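Local coordinates for protein cytochrome P450 (CYP102L1) (Mycobacterium phage Adler, PDB 6N6Q) that binds haem and, as a cytochrome P450 encoded by a virus, probably catalyses monooxygenation of an organic substrate, at residues T40-G43 and I49-Q52; V133-D138 and I164-F169; L192-R197 and G211-L216; A338-P343 and P393-T398; P446-K451 and S461-R466. All coordinates share one frame; numbering follows the deposited sequence.

Interaction 1 of 5, residues T40-G43 and I49-Q52; sequences TREG and IFEQ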
# COMPACT_ATOMS: atom_id res chain seq x y z
N THR A 40 -14.89 -9.31 -9.26
CA THR A 40 -15.84 -9.34 -8.16
C THR A 40 -17.27 -9.50 -8.67
O THR A 40 -18.04 -10.32 -8.15
CB THR A 40 -15.72 -8.06 -7.32
OG1 THR A 40 -14.43 -8.03 -6.70
CG2 THR A 40 -16.79 -8.01 -6.24
N ARG A 41 -17.64 -8.74 -9.71
CA ARG A 41 -18.95 -8.92 -10.32
C ARG A 41 -19.08 -10.30 -10.94
O ARG A 41 -20.14 -10.94 -10.87
CB ARG A 41 -19.19 -7.83 -11.37
CG ARG A 41 -19.13 -6.42 -10.83
CD ARG A 41 -19.67 -5.41 -11.83
NE ARG A 41 -19.62 -4.04 -11.31
CZ ARG A 41 -20.53 -3.52 -10.50
NH1 ARG A 41 -21.57 -4.25 -10.10
NH2 ARG A 41 -20.40 -2.27 -10.07
N GLU A 42 -18.00 -10.79 -11.56
CA GLU A 42 -18.00 -12.14 -12.12
C GLU A 42 -18.12 -13.20 -11.04
O GLU A 42 -18.74 -14.25 -11.27
CB GLU A 42 -16.72 -12.35 -12.95
CG GLU A 42 -16.39 -13.80 -13.28
CD GLU A 42 -17.39 -14.44 -14.21
OE1 GLU A 42 -17.40 -15.69 -14.31
OE2 GLU A 42 -18.17 -13.70 -14.85
N GLY A 43 -17.56 -12.95 -9.86
CA GLY A 43 -17.57 -13.94 -8.80
C GLY A 43 -18.94 -14.21 -8.20
O GLY A 43 -19.13 -15.26 -7.59
N ILE A 49 -15.07 -19.75 -6.33
CA ILE A 49 -13.86 -20.03 -7.09
C ILE A 49 -14.27 -20.29 -8.54
O ILE A 49 -15.33 -20.85 -8.81
CB ILE A 49 -13.08 -21.22 -6.48
CG1 ILE A 49 -11.70 -21.35 -7.12
CG2 ILE A 49 -13.87 -22.52 -6.61
CD1 ILE A 49 -10.83 -22.43 -6.50
N PHE A 50 -13.41 -19.88 -9.47
CA PHE A 50 -13.71 -19.94 -10.90
C PHE A 50 -12.45 -19.59 -11.67
O PHE A 50 -11.39 -19.33 -11.09
CB PHE A 50 -14.87 -19.01 -11.26
CG PHE A 50 -14.61 -17.57 -10.90
CD1 PHE A 50 -14.88 -17.11 -9.62
CD2 PHE A 50 -14.11 -16.68 -11.84
CE1 PHE A 50 -14.64 -15.79 -9.28
CE2 PHE A 50 -13.88 -15.36 -11.50
CZ PHE A 50 -14.15 -14.91 -10.23
N GLU A 51 -12.57 -19.58 -13.00
CA GLU A 51 -11.51 -19.16 -13.90
C GLU A 51 -11.96 -17.93 -14.68
O GLU A 51 -13.16 -17.69 -14.88
CB GLU A 51 -11.14 -20.27 -14.90
CG GLU A 51 -10.45 -21.47 -14.30
CD GLU A 51 -10.11 -22.51 -15.36
OE1 GLU A 51 -10.87 -22.61 -16.35
OE2 GLU A 51 -9.09 -23.21 -15.22
N GLN A 52 -10.98 -17.15 -15.14
CA GLN A 52 -11.28 -15.96 -15.93
C GLN A 52 -10.03 -15.49 -16.66
O GLN A 52 -8.94 -15.46 -16.07
CB GLN A 52 -11.83 -14.83 -15.06
CG GLN A 52 -12.30 -13.63 -15.85
CD GLN A 52 -13.39 -13.99 -16.84
OE1 GLN A 52 -14.30 -14.75 -16.52
NE2 GLN A 52 -13.29 -13.46 -18.05

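Interaction 2 of 5, residues V133-D138 and I164-F169; sequences VRELID and ISRAGF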
# COMPACT_ATOMS: atom_id res chain seq x y z
N VAL A 133 4.08 15.41 8.30
CA VAL A 133 2.67 15.77 8.21
C VAL A 133 2.49 17.26 8.45
O VAL A 133 1.68 17.92 7.79
CB VAL A 133 1.84 14.93 9.20
CG1 VAL A 133 0.37 15.31 9.13
CG2 VAL A 133 2.02 13.44 8.93
N ARG A 134 3.24 17.82 9.41
CA ARG A 134 3.19 19.26 9.66
C ARG A 134 3.51 20.05 8.40
O ARG A 134 2.87 21.07 8.12
CB ARG A 134 4.17 19.63 10.78
CG ARG A 134 4.17 21.11 11.13
CD ARG A 134 2.82 21.52 11.69
NE ARG A 134 2.72 22.96 11.95
CZ ARG A 134 3.04 23.54 13.10
NH1 ARG A 134 3.49 22.81 14.11
NH2 ARG A 134 2.90 24.85 13.25
N GLU A 135 4.48 19.58 7.61
CA GLU A 135 4.84 20.27 6.38
C GLU A 135 3.70 20.26 5.37
O GLU A 135 3.52 21.24 4.64
CB GLU A 135 6.09 19.62 5.78
CG GLU A 135 6.62 20.29 4.52
CD GLU A 135 7.96 19.73 4.09
OE1 GLU A 135 8.81 19.50 4.97
OE2 GLU A 135 8.15 19.51 2.88
N LEU A 136 2.91 19.19 5.33
CA LEU A 136 1.77 19.15 4.41
C LEU A 136 0.65 20.05 4.89
O LEU A 136 0.05 20.79 4.09
CB LEU A 136 1.27 17.72 4.24
CG LEU A 136 0.08 17.61 3.28
CD1 LEU A 136 0.53 17.86 1.85
CD2 LEU A 136 -0.63 16.28 3.41
N ILE A 137 0.33 20.00 6.19
CA ILE A 137 -0.72 20.85 6.74
C ILE A 137 -0.40 22.32 6.50
O ILE A 137 -1.29 23.12 6.17
CB ILE A 137 -0.93 20.55 8.23
CG1 ILE A 137 -1.36 19.09 8.43
CG2 ILE A 137 -1.94 21.50 8.84
CD1 ILE A 137 -2.65 18.74 7.74
N ASP A 138 0.87 22.70 6.66
CA ASP A 138 1.27 24.08 6.41
C ASP A 138 1.03 24.46 4.95
O ASP A 138 0.56 25.57 4.67
CB ASP A 138 2.74 24.27 6.78
CG ASP A 138 2.98 24.18 8.27
OD1 ASP A 138 2.00 24.11 9.03
OD2 ASP A 138 4.16 24.16 8.68
N ILE A 164 8.10 7.92 4.11
CA ILE A 164 8.94 6.73 4.09
C ILE A 164 10.41 7.12 3.92
O ILE A 164 11.29 6.59 4.61
CB ILE A 164 8.49 5.77 2.97
CG1 ILE A 164 7.03 5.38 3.18
CG2 ILE A 164 9.37 4.54 2.95
CD1 ILE A 164 6.48 4.52 2.07
N SER A 165 10.70 8.04 3.00
CA SER A 165 12.09 8.38 2.71
C SER A 165 12.74 9.09 3.89
O SER A 165 13.88 8.76 4.26
CB SER A 165 12.16 9.24 1.45
OG SER A 165 11.50 10.48 1.62
N ARG A 166 12.05 10.05 4.50
CA ARG A 166 12.65 10.80 5.60
C ARG A 166 12.72 9.98 6.88
O ARG A 166 13.73 9.99 7.58
CB ARG A 166 11.89 12.10 5.85
CG ARG A 166 11.85 13.04 4.65
CD ARG A 166 11.01 14.26 4.95
NE ARG A 166 10.70 15.03 3.75
CZ ARG A 166 10.12 16.22 3.77
NH1 ARG A 166 9.79 16.79 4.92
NH2 ARG A 166 9.88 16.86 2.63
N ALA A 167 11.65 9.25 7.20
CA ALA A 167 11.66 8.44 8.41
C ALA A 167 12.49 7.17 8.25
O ALA A 167 13.11 6.72 9.22
CB ALA A 167 10.24 8.09 8.84
N GLY A 168 12.51 6.60 7.05
CA GLY A 168 13.23 5.36 6.83
C GLY A 168 14.69 5.54 6.47
O GLY A 168 15.55 4.84 7.00
N PHE A 169 14.98 6.47 5.56
CA PHE A 169 16.34 6.67 5.07
C PHE A 169 16.91 8.04 5.41
O PHE A 169 18.07 8.32 5.07
CB PHE A 169 16.41 6.47 3.55
CG PHE A 169 15.46 5.44 3.03
CD1 PHE A 169 14.45 5.81 2.15
CD2 PHE A 169 15.55 4.12 3.43
CE1 PHE A 169 13.56 4.87 1.67
CE2 PHE A 169 14.66 3.17 2.95
CZ PHE A 169 13.67 3.55 2.07

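Interaction 3 of 5, residues L192-R197 and G211-L216; sequences LQYANR and GRRRRL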
# COMPACT_ATOMS: atom_id res chain seq x y z
N LEU A 192 8.04 2.30 -13.85
CA LEU A 192 6.91 1.44 -13.50
C LEU A 192 5.99 1.23 -14.70
O LEU A 192 5.49 0.12 -14.91
CB LEU A 192 6.14 2.04 -12.33
CG LEU A 192 6.81 2.04 -10.96
CD1 LEU A 192 6.05 2.94 -9.99
CD2 LEU A 192 6.92 0.63 -10.40
N GLN A 193 5.74 2.29 -15.48
CA GLN A 193 4.92 2.15 -16.67
C GLN A 193 5.58 1.22 -17.69
O GLN A 193 4.91 0.39 -18.31
CB GLN A 193 4.67 3.52 -17.30
CG GLN A 193 3.90 4.49 -16.43
CD GLN A 193 3.70 5.83 -17.11
OE1 GLN A 193 4.25 6.08 -18.19
NE2 GLN A 193 2.91 6.69 -16.50
N TYR A 194 6.89 1.37 -17.87
CA TYR A 194 7.62 0.53 -18.82
C TYR A 194 7.65 -0.93 -18.38
O TYR A 194 7.83 -1.81 -19.23
CB TYR A 194 9.04 1.07 -18.99
CG TYR A 194 9.83 0.41 -20.10
CD1 TYR A 194 9.70 0.83 -21.41
CD2 TYR A 194 10.73 -0.61 -19.83
CE1 TYR A 194 10.42 0.24 -22.43
CE2 TYR A 194 11.46 -1.21 -20.83
CZ TYR A 194 11.30 -0.78 -22.14
OH TYR A 194 12.03 -1.37 -23.14
N ALA A 195 7.48 -1.20 -17.09
CA ALA A 195 7.52 -2.57 -16.60
C ALA A 195 6.20 -3.29 -16.84
O ALA A 195 6.19 -4.48 -17.19
CB ALA A 195 7.87 -2.59 -15.11
N ASN A 196 5.07 -2.59 -16.65
CA ASN A 196 3.77 -3.22 -16.80
C ASN A 196 3.41 -3.49 -18.26
O ASN A 196 2.46 -4.24 -18.51
CB ASN A 196 2.69 -2.35 -16.14
CG ASN A 196 1.34 -3.05 -16.07
OD1 ASN A 196 0.55 -3.00 -17.01
ND2 ASN A 196 1.07 -3.69 -14.93
N ARG A 197 4.14 -2.89 -19.20
CA ARG A 197 3.90 -3.08 -20.63
C ARG A 197 3.65 -4.54 -20.96
O ARG A 197 4.47 -5.41 -20.66
CB ARG A 197 5.09 -2.58 -21.44
CG ARG A 197 5.32 -1.08 -21.44
CD ARG A 197 6.48 -0.79 -22.37
NE ARG A 197 7.51 -1.81 -22.20
CZ ARG A 197 8.29 -2.26 -23.19
NH1 ARG A 197 8.15 -1.78 -24.42
NH2 ARG A 197 9.19 -3.19 -22.94
N GLY A 211 15.20 2.21 -29.86
CA GLY A 211 14.23 3.27 -29.99
C GLY A 211 14.32 4.26 -28.85
O GLY A 211 15.06 4.09 -27.88
N ARG A 212 13.53 5.33 -28.97
CA ARG A 212 13.53 6.36 -27.93
C ARG A 212 13.05 5.81 -26.59
O ARG A 212 13.55 6.22 -25.54
CB ARG A 212 12.67 7.55 -28.36
CG ARG A 212 13.13 8.23 -29.64
CD ARG A 212 12.31 9.48 -29.94
NE ARG A 212 10.88 9.22 -29.97
CZ ARG A 212 10.03 9.54 -28.99
NH1 ARG A 212 10.48 10.14 -27.90
NH2 ARG A 212 8.74 9.26 -29.11
N ARG A 213 12.09 4.88 -26.61
CA ARG A 213 11.53 4.37 -25.37
C ARG A 213 12.52 3.44 -24.66
O ARG A 213 12.76 3.58 -23.46
CB ARG A 213 10.21 3.65 -25.64
CG ARG A 213 9.45 3.22 -24.39
CD ARG A 213 8.99 4.42 -23.57
NE ARG A 213 9.93 4.75 -22.50
CZ ARG A 213 9.73 4.48 -21.22
NH1 ARG A 213 10.64 4.83 -20.32
NH2 ARG A 213 8.61 3.88 -20.83
N ARG A 214 13.09 2.48 -25.39
CA ARG A 214 14.09 1.60 -24.80
C ARG A 214 15.32 2.38 -24.34
O ARG A 214 15.91 2.07 -23.30
CB ARG A 214 14.48 0.50 -25.80
CG ARG A 214 15.86 -0.12 -25.60
CD ARG A 214 16.00 -0.92 -24.31
NE ARG A 214 14.99 -1.96 -24.17
CZ ARG A 214 14.99 -2.88 -23.21
NH1 ARG A 214 15.96 -2.89 -22.30
NH2 ARG A 214 14.02 -3.79 -23.15
N ARG A 215 15.70 3.41 -25.09
CA ARG A 215 16.84 4.22 -24.69
C ARG A 215 16.52 5.06 -23.46
O ARG A 215 17.37 5.23 -22.57
CB ARG A 215 17.29 5.11 -25.85
CG ARG A 215 18.76 5.47 -25.81
CD ARG A 215 19.24 5.94 -27.18
NE ARG A 215 19.03 4.93 -28.21
CZ ARG A 215 19.47 5.02 -29.46
NH1 ARG A 215 19.23 4.05 -30.33
NH2 ARG A 215 20.16 6.09 -29.84
N LEU A 216 15.29 5.58 -23.38
CA LEU A 216 14.88 6.32 -22.19
C LEU A 216 14.83 5.41 -20.97
O LEU A 216 15.15 5.84 -19.85
CB LEU A 216 13.52 6.98 -22.42
CG LEU A 216 12.90 7.78 -21.27
CD1 LEU A 216 13.83 8.90 -20.84
CD2 LEU A 216 11.54 8.32 -21.67

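Interaction 4 of 5, residues A338-P343 and P393-T398; sequences ALRLWP and PERMST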
# COMPACT_ATOMS: atom_id res chain seq x y z
N ALA A 338 -12.26 1.62 5.57
CA ALA A 338 -11.80 2.03 4.25
C ALA A 338 -11.00 0.92 3.58
O ALA A 338 -11.16 0.65 2.38
CB ALA A 338 -10.96 3.30 4.35
N LEU A 339 -10.12 0.25 4.34
CA LEU A 339 -9.35 -0.86 3.79
C LEU A 339 -10.21 -2.09 3.54
O LEU A 339 -9.78 -2.98 2.80
CB LEU A 339 -8.20 -1.21 4.74
CG LEU A 339 -7.06 -0.19 4.76
CD1 LEU A 339 -5.98 -0.61 5.75
CD2 LEU A 339 -6.47 -0.02 3.37
N ARG A 340 -11.40 -2.16 4.13
CA ARG A 340 -12.32 -3.24 3.80
C ARG A 340 -13.09 -2.93 2.52
O ARG A 340 -13.03 -3.69 1.55
CB ARG A 340 -13.29 -3.49 4.96
CG ARG A 340 -14.19 -4.70 4.75
CD ARG A 340 -15.38 -4.70 5.69
NE ARG A 340 -16.29 -3.58 5.43
CZ ARG A 340 -17.24 -3.60 4.49
NH1 ARG A 340 -17.40 -4.67 3.73
NH2 ARG A 340 -18.02 -2.54 4.32
N LEU A 341 -13.81 -1.81 2.50
CA LEU A 341 -14.64 -1.48 1.35
C LEU A 341 -13.81 -1.31 0.09
O LEU A 341 -14.28 -1.64 -1.01
CB LEU A 341 -15.45 -0.22 1.64
CG LEU A 341 -16.75 -0.07 0.84
CD1 LEU A 341 -17.65 -1.28 1.08
CD2 LEU A 341 -17.47 1.21 1.22
N TRP A 342 -12.59 -0.80 0.21
CA TRP A 342 -11.70 -0.63 -0.93
C TRP A 342 -10.27 -0.93 -0.50
O TRP A 342 -9.50 -0.03 -0.15
CB TRP A 342 -11.80 0.78 -1.51
CG TRP A 342 -13.13 1.05 -2.14
CD1 TRP A 342 -14.18 1.72 -1.59
CD2 TRP A 342 -13.55 0.64 -3.45
NE1 TRP A 342 -15.23 1.76 -2.48
CE2 TRP A 342 -14.87 1.10 -3.63
CE3 TRP A 342 -12.94 -0.07 -4.49
CZ2 TRP A 342 -15.59 0.87 -4.80
CZ3 TRP A 342 -13.66 -0.30 -5.65
CH2 TRP A 342 -14.97 0.17 -5.79
N PRO A 343 -9.87 -2.20 -0.54
CA PRO A 343 -8.48 -2.54 -0.20
C PRO A 343 -7.54 -2.10 -1.30
O PRO A 343 -7.60 -2.62 -2.42
CB PRO A 343 -8.51 -4.06 -0.04
CG PRO A 343 -9.76 -4.53 -0.74
CD PRO A 343 -10.59 -3.34 -1.14
N PRO A 393 -17.95 2.47 10.08
CA PRO A 393 -16.74 2.14 10.86
C PRO A 393 -17.02 1.26 12.07
O PRO A 393 -16.16 0.43 12.41
CB PRO A 393 -16.22 3.52 11.28
CG PRO A 393 -16.78 4.47 10.27
CD PRO A 393 -18.13 3.92 9.91
N GLU A 394 -18.17 1.41 12.72
CA GLU A 394 -18.48 0.61 13.90
C GLU A 394 -18.53 -0.88 13.59
O GLU A 394 -18.44 -1.70 14.51
CB GLU A 394 -19.80 1.06 14.52
CG GLU A 394 -19.73 2.40 15.25
CD GLU A 394 -20.05 3.59 14.35
OE1 GLU A 394 -19.94 3.45 13.11
OE2 GLU A 394 -20.42 4.66 14.89
N ARG A 395 -18.67 -1.24 12.31
CA ARG A 395 -18.67 -2.65 11.92
C ARG A 395 -17.35 -3.33 12.27
O ARG A 395 -17.35 -4.51 12.64
CB ARG A 395 -18.94 -2.76 10.42
CG ARG A 395 -18.81 -4.16 9.85
CD ARG A 395 -18.42 -4.11 8.38
NE ARG A 395 -19.09 -3.02 7.67
CZ ARG A 395 -20.34 -3.08 7.21
NH1 ARG A 395 -21.07 -4.17 7.39
NH2 ARG A 395 -20.86 -2.04 6.57
N MET A 396 -16.23 -2.62 12.17
CA MET A 396 -14.91 -3.22 12.30
C MET A 396 -14.47 -3.38 13.75
O MET A 396 -13.29 -3.64 13.99
CB MET A 396 -13.88 -2.39 11.53
CG MET A 396 -14.18 -2.27 10.05
SD MET A 396 -14.39 -3.88 9.26
CE MET A 396 -12.76 -4.58 9.47
N SER A 397 -15.38 -3.25 14.72
CA SER A 397 -15.02 -3.50 16.10
C SER A 397 -14.88 -5.00 16.35
O SER A 397 -15.41 -5.83 15.61
CB SER A 397 -16.07 -2.91 17.04
OG SER A 397 -17.29 -3.63 16.97
N THR A 398 -14.16 -5.34 17.42
CA THR A 398 -13.92 -6.74 17.74
C THR A 398 -15.22 -7.47 18.08
O THR A 398 -15.37 -8.65 17.74
CB THR A 398 -12.93 -6.86 18.90
OG1 THR A 398 -11.71 -6.17 18.56
CG2 THR A 398 -12.60 -8.31 19.19

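Interaction 5 of 5, residues P446-K451 and S461-R466; sequences PGYELK and SDLQLR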
# COMPACT_ATOMS: atom_id res chain seq x y z
N PRO A 446 -19.66 18.74 -5.30
CA PRO A 446 -21.06 18.36 -5.55
C PRO A 446 -21.21 17.64 -6.88
O PRO A 446 -20.58 18.00 -7.88
CB PRO A 446 -21.80 19.70 -5.55
CG PRO A 446 -20.90 20.64 -4.80
CD PRO A 446 -19.50 20.19 -5.13
N GLY A 447 -22.06 16.61 -6.89
CA GLY A 447 -22.28 15.80 -8.06
C GLY A 447 -21.27 14.69 -8.29
O GLY A 447 -21.57 13.75 -9.03
N TYR A 448 -20.10 14.77 -7.67
CA TYR A 448 -19.10 13.73 -7.84
C TYR A 448 -19.57 12.43 -7.20
O TYR A 448 -20.23 12.43 -6.16
CB TYR A 448 -17.77 14.16 -7.22
CG TYR A 448 -16.75 13.05 -7.11
CD1 TYR A 448 -15.93 12.72 -8.19
CD2 TYR A 448 -16.60 12.32 -5.93
CE1 TYR A 448 -15.01 11.70 -8.10
CE2 TYR A 448 -15.68 11.30 -5.84
CZ TYR A 448 -14.89 10.99 -6.92
OH TYR A 448 -13.96 9.97 -6.82
N GLU A 449 -19.21 11.31 -7.83
CA GLU A 449 -19.47 9.99 -7.29
C GLU A 449 -18.21 9.14 -7.40
O GLU A 449 -17.38 9.35 -8.29
CB GLU A 449 -20.65 9.32 -8.01
CG GLU A 449 -22.00 9.80 -7.50
CD GLU A 449 -23.04 9.90 -8.59
OE1 GLU A 449 -22.84 9.30 -9.67
OE2 GLU A 449 -24.07 10.58 -8.37
N LEU A 450 -18.08 8.19 -6.48
CA LEU A 450 -16.82 7.47 -6.29
C LEU A 450 -16.56 6.53 -7.46
O LEU A 450 -17.30 5.57 -7.68
CB LEU A 450 -16.86 6.70 -4.97
CG LEU A 450 -15.60 5.92 -4.60
CD1 LEU A 450 -14.40 6.86 -4.50
CD2 LEU A 450 -15.80 5.16 -3.30
N LYS A 451 -15.50 6.81 -8.21
CA LYS A 451 -15.00 5.93 -9.25
C LYS A 451 -13.58 5.50 -8.88
O LYS A 451 -12.77 6.33 -8.46
CB LYS A 451 -15.00 6.61 -10.63
CG LYS A 451 -16.21 6.27 -11.49
CD LYS A 451 -17.52 6.48 -10.75
CE LYS A 451 -18.72 6.20 -11.64
NZ LYS A 451 -18.79 7.15 -12.79
N SER A 461 -10.40 7.99 -8.42
CA SER A 461 -10.12 8.79 -9.60
C SER A 461 -10.95 10.07 -9.57
O SER A 461 -12.13 10.06 -9.22
CB SER A 461 -10.42 8.00 -10.88
OG SER A 461 -11.79 7.64 -10.96
N ASP A 462 -10.30 11.18 -9.95
CA ASP A 462 -10.94 12.50 -10.00
C ASP A 462 -11.44 12.94 -8.63
O ASP A 462 -12.45 13.65 -8.52
CB ASP A 462 -12.07 12.53 -11.03
CG ASP A 462 -12.45 13.94 -11.46
OD1 ASP A 462 -11.80 14.90 -10.98
OD2 ASP A 462 -13.38 14.08 -12.27
N LEU A 463 -10.75 12.54 -7.57
CA LEU A 463 -11.13 12.90 -6.20
C LEU A 463 -10.55 14.27 -5.87
O LEU A 463 -9.33 14.44 -5.80
CB LEU A 463 -10.64 11.85 -5.21
CG LEU A 463 -11.04 12.10 -3.75
CD1 LEU A 463 -12.55 12.09 -3.59
CD2 LEU A 463 -10.39 11.08 -2.83
N GLN A 464 -11.43 15.24 -5.65
CA GLN A 464 -11.04 16.60 -5.31
C GLN A 464 -11.80 17.04 -4.06
O GLN A 464 -13.02 16.89 -3.99
CB GLN A 464 -11.32 17.58 -6.46
CG GLN A 464 -10.36 17.46 -7.63
CD GLN A 464 -10.68 18.46 -8.73
OE1 GLN A 464 -11.84 18.72 -9.04
NE2 GLN A 464 -9.63 19.03 -9.33
N LEU A 465 -11.07 17.56 -3.08
CA LEU A 465 -11.65 18.11 -1.87
C LEU A 465 -11.22 19.57 -1.71
O LEU A 465 -10.26 20.02 -2.34
CB LEU A 465 -11.25 17.31 -0.63
CG LEU A 465 -11.73 15.87 -0.51
CD1 LEU A 465 -11.21 15.24 0.78
CD2 LEU A 465 -13.24 15.79 -0.58
N ARG A 466 -11.95 20.29 -0.87
CA ARG A 466 -11.60 21.65 -0.52
C ARG A 466 -11.65 21.80 1.00
O ARG A 466 -12.47 21.17 1.67
CB ARG A 466 -12.54 22.67 -1.18
CG ARG A 466 -12.05 24.11 -1.08
CD ARG A 466 -12.62 24.96 -2.20
NE ARG A 466 -14.07 24.95 -2.21
CZ ARG A 466 -14.82 25.52 -3.15
NH1 ARG A 466 -14.23 26.16 -4.16
NH2 ARG A 466 -16.14 25.47 -3.09

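Interaction 1 of 5, residues T40-G43 and I49-Q52
Phe50 reaches from strand 49-53 onto the last turn of helix 35-43 and packs on Glu42 and Gly43. Its CB starts toward the helix. The ring carbon CG then sits between the backbone N and the carbonyl carbon (chi1 58°), which swings the ring out to the helix. CD2 comes first to Glu42, at 3.9 Å from its CG. CE2 lies closer, 3.4 Å from Glu42 CG. At the tip, CZ bridges the two helix residues and is 3.8 Å from Gly43 CA. CE1 meets the bare backbone of the glycine, 3.5 Å from Gly43 CA. The Glu42 carboxylate turns away from the ring, with the two planes 67° apart. It is buried, and its OE1 is hydrogen-bonded to His46, whose ring also stacks on Phe50. The same carboxylate approaches Gln52, with Glu42 CD 3.9 Å from Gln52 OE1, but no hydrogen bond joins them. Helix and hairpin correspond to helix A and the start of sheet beta1 in the P450 fold. The helix lies over strand 49-53, an edge strand of the mixed sheet; this strand pairs with 58-62 through backbone bonds of Phe50 to Val61 and Gln52 to Val59.

Interaction 2 of 5, residues V133-D138 and I164-F169
Glu135 and Arg166 form an ion pair of the end-on kind, with two guanidinium nitrogens each taking one carboxylate oxygen. Arg166 NH1 donates to Glu135 OE1 at 2.9 Å. Arg166 NH2 donates to Glu135 OE2 at 3.2 Å. Both bonds are nearly straight, at 170° and 168°. The acceptors lie at the edge of the guanidinium, close to its plane. The carboxylate is twisted 44° against that plane, and its OE1 is met from above its own plane. Both chains run extended, which lets them span the gap between helix 119-145 and helix 152-169. In the P450 fold these correspond to helices D and E, and the pair joins them near the surface. The second of them has a wider, pi-type turn at 165-169. Other polar partners steady both groups. Arg166 NE makes a salt bridge to Glu162, one turn back on its own helix, and Arg166 NH2 also bonds Asn174 O. Glu135 OE2 takes a further bond from Leu176 N, so the pair also ties in the loop after the second helix. Within the first helix, Arg134 NE bonds Asp138 OD1 at 3.2 Å.

Interaction 3 of 5, residues L192-R197 and G211-L216
Tyr194 O accepts a bond from Arg197 NE at 3.0 Å, in the carbonyl plane and on a lone pair, and the Tyr194 side chain reaches across to Arg213 and Arg214. The two helices, 183-196 and 212-237, correspond to F and G of the P450 fold, the pair that commonly lies over the substrate pocket in this family. The bond to Tyr194 O folds Arg197 back over the ring of Tyr194. Its NE lies 3.5 Å above one face of the ring, toward the rim. A first torsion of -171° turns the ring away from its own backbone N and out to the second helix. Arg213 meets the ring at its edge. Its NH2 is 3.3 Å from Tyr194 CD1, and the ring edge in turn stands over one face of the guanidinium, with the planes 73° apart. The aliphatic part of Arg213 packs too, with its CG 3.7 Å from Tyr194 CE1. Arg214 bends at chi2 and chi3 to bring its guanidinium to the hydroxyl. Glu206 gathers these groups: it forms salt bridges with Arg197 and Arg214 and a weak hydrogen bond with the hydroxyl. His217 stacks on the Tyr194 ring. Tyr194 OH stands over one face of the Arg214 guanidinium, 3.1 Å from Arg214 NH2, and the angle is too poor for a hydrogen bond.

Interaction 4 of 5, residues A338-P343 and P393-T398
The last turn of helix 329-341 faces a short 3-10 turn at 393-395, with Arg340 and Met396 the closest backbone positions at 8.9 Å between their CA atoms. Arg340 and Arg395 each reach toward the other segment. The Arg340 chain runs out extended as far as CD and bends at chi3 (66°), which turns its guanidinium toward Arg395. Arg395 bends at the same torsion, and the two side chains cross at about a right angle. Each guanidinium has the other over one face, with Arg340 NH2 3.5 Å from Arg395 NE and the planes 49° apart. Glu337 makes salt bridges to both, which probably offsets their like charges. Arg395 also pairs with Asp387. Arg340 NH1 and NH2 bond the carbonyls of His379 and Ala388, so its buried guanidinium is held from several sides. Met396 packs against the chain of Arg340, its SD 3.8 Å from Arg340 CD. Trp384 adds a cation-pi contact to Arg340. Pro393 to Met396 match the PERF-like motif of the family. Glu337 and Arg340 of the ExxR motif in the P450 K helix and Arg395 of the PERF-like segment make up the characteristic Glu-Arg-Arg triad.

Interaction 5 of 5, residues P446-K451 and S461-R466
Tyr448 packs closely against the backbone of Ser461 and Asp462, while the end of Lys451 leads away from the contact. On the tight side, Tyr448 OH donates to Ser461 O at 3.0 Å. That oxygen lies at the edge of the ring, near its plane, while the hydroxyl stands above the plane of the carbonyl. With chi1 at 169° the ring extends straight across to the other segment. Tyr448 CE1 also comes to 3.2 Å from Asp462 O, where the chain turns through left-handed backbone angles. Asp462 itself is exposed and borders the ring. Leu463 adds the apolar part: its CD1 is 3.9 Å from Tyr448 CE2, and the two side chains cross at about a right angle. One backbone bond closes the far end, from Ser461 N to Lys451 O, at 2.9 Å and nearly straight (175°). Ser461 OG makes a weak bond to the same oxygen. Lys451 CB still touches Ser461 OG at 3.4 Å, but the chain beyond bends off and Lys451 is exposed. Past Leu463 the chain enters strand 464-469, the middle strand of a small antiparallel sheet, between 150-151 and 440-444. Leu465 and Leu450 face the long helix 265-296, and Leu463 packs on the start of helix 152-169.

Interactions 4 and 5 are the two that touch. Trp342 follows the helix of interaction 4, and its NE1 packs 3.5 Å from CD2 of Leu450 in interaction 5. Interactions 2 and 4 both lie at a distance from the haem: the side chain of Arg166 is about 13 Å from it and that of Arg340 about 11 Å, so neither touches it. Interaction 1 comes within about 7 Å of interaction 4, nearest atoms, and His376 links them, bonding Thr40 and meeting the ring of Trp342. The centre of interaction 1 is about 40 Å from that of interaction 2, across the middle of the chain. Interaction 3 likewise lies opposite interaction 4, with centres about 38 Å apart.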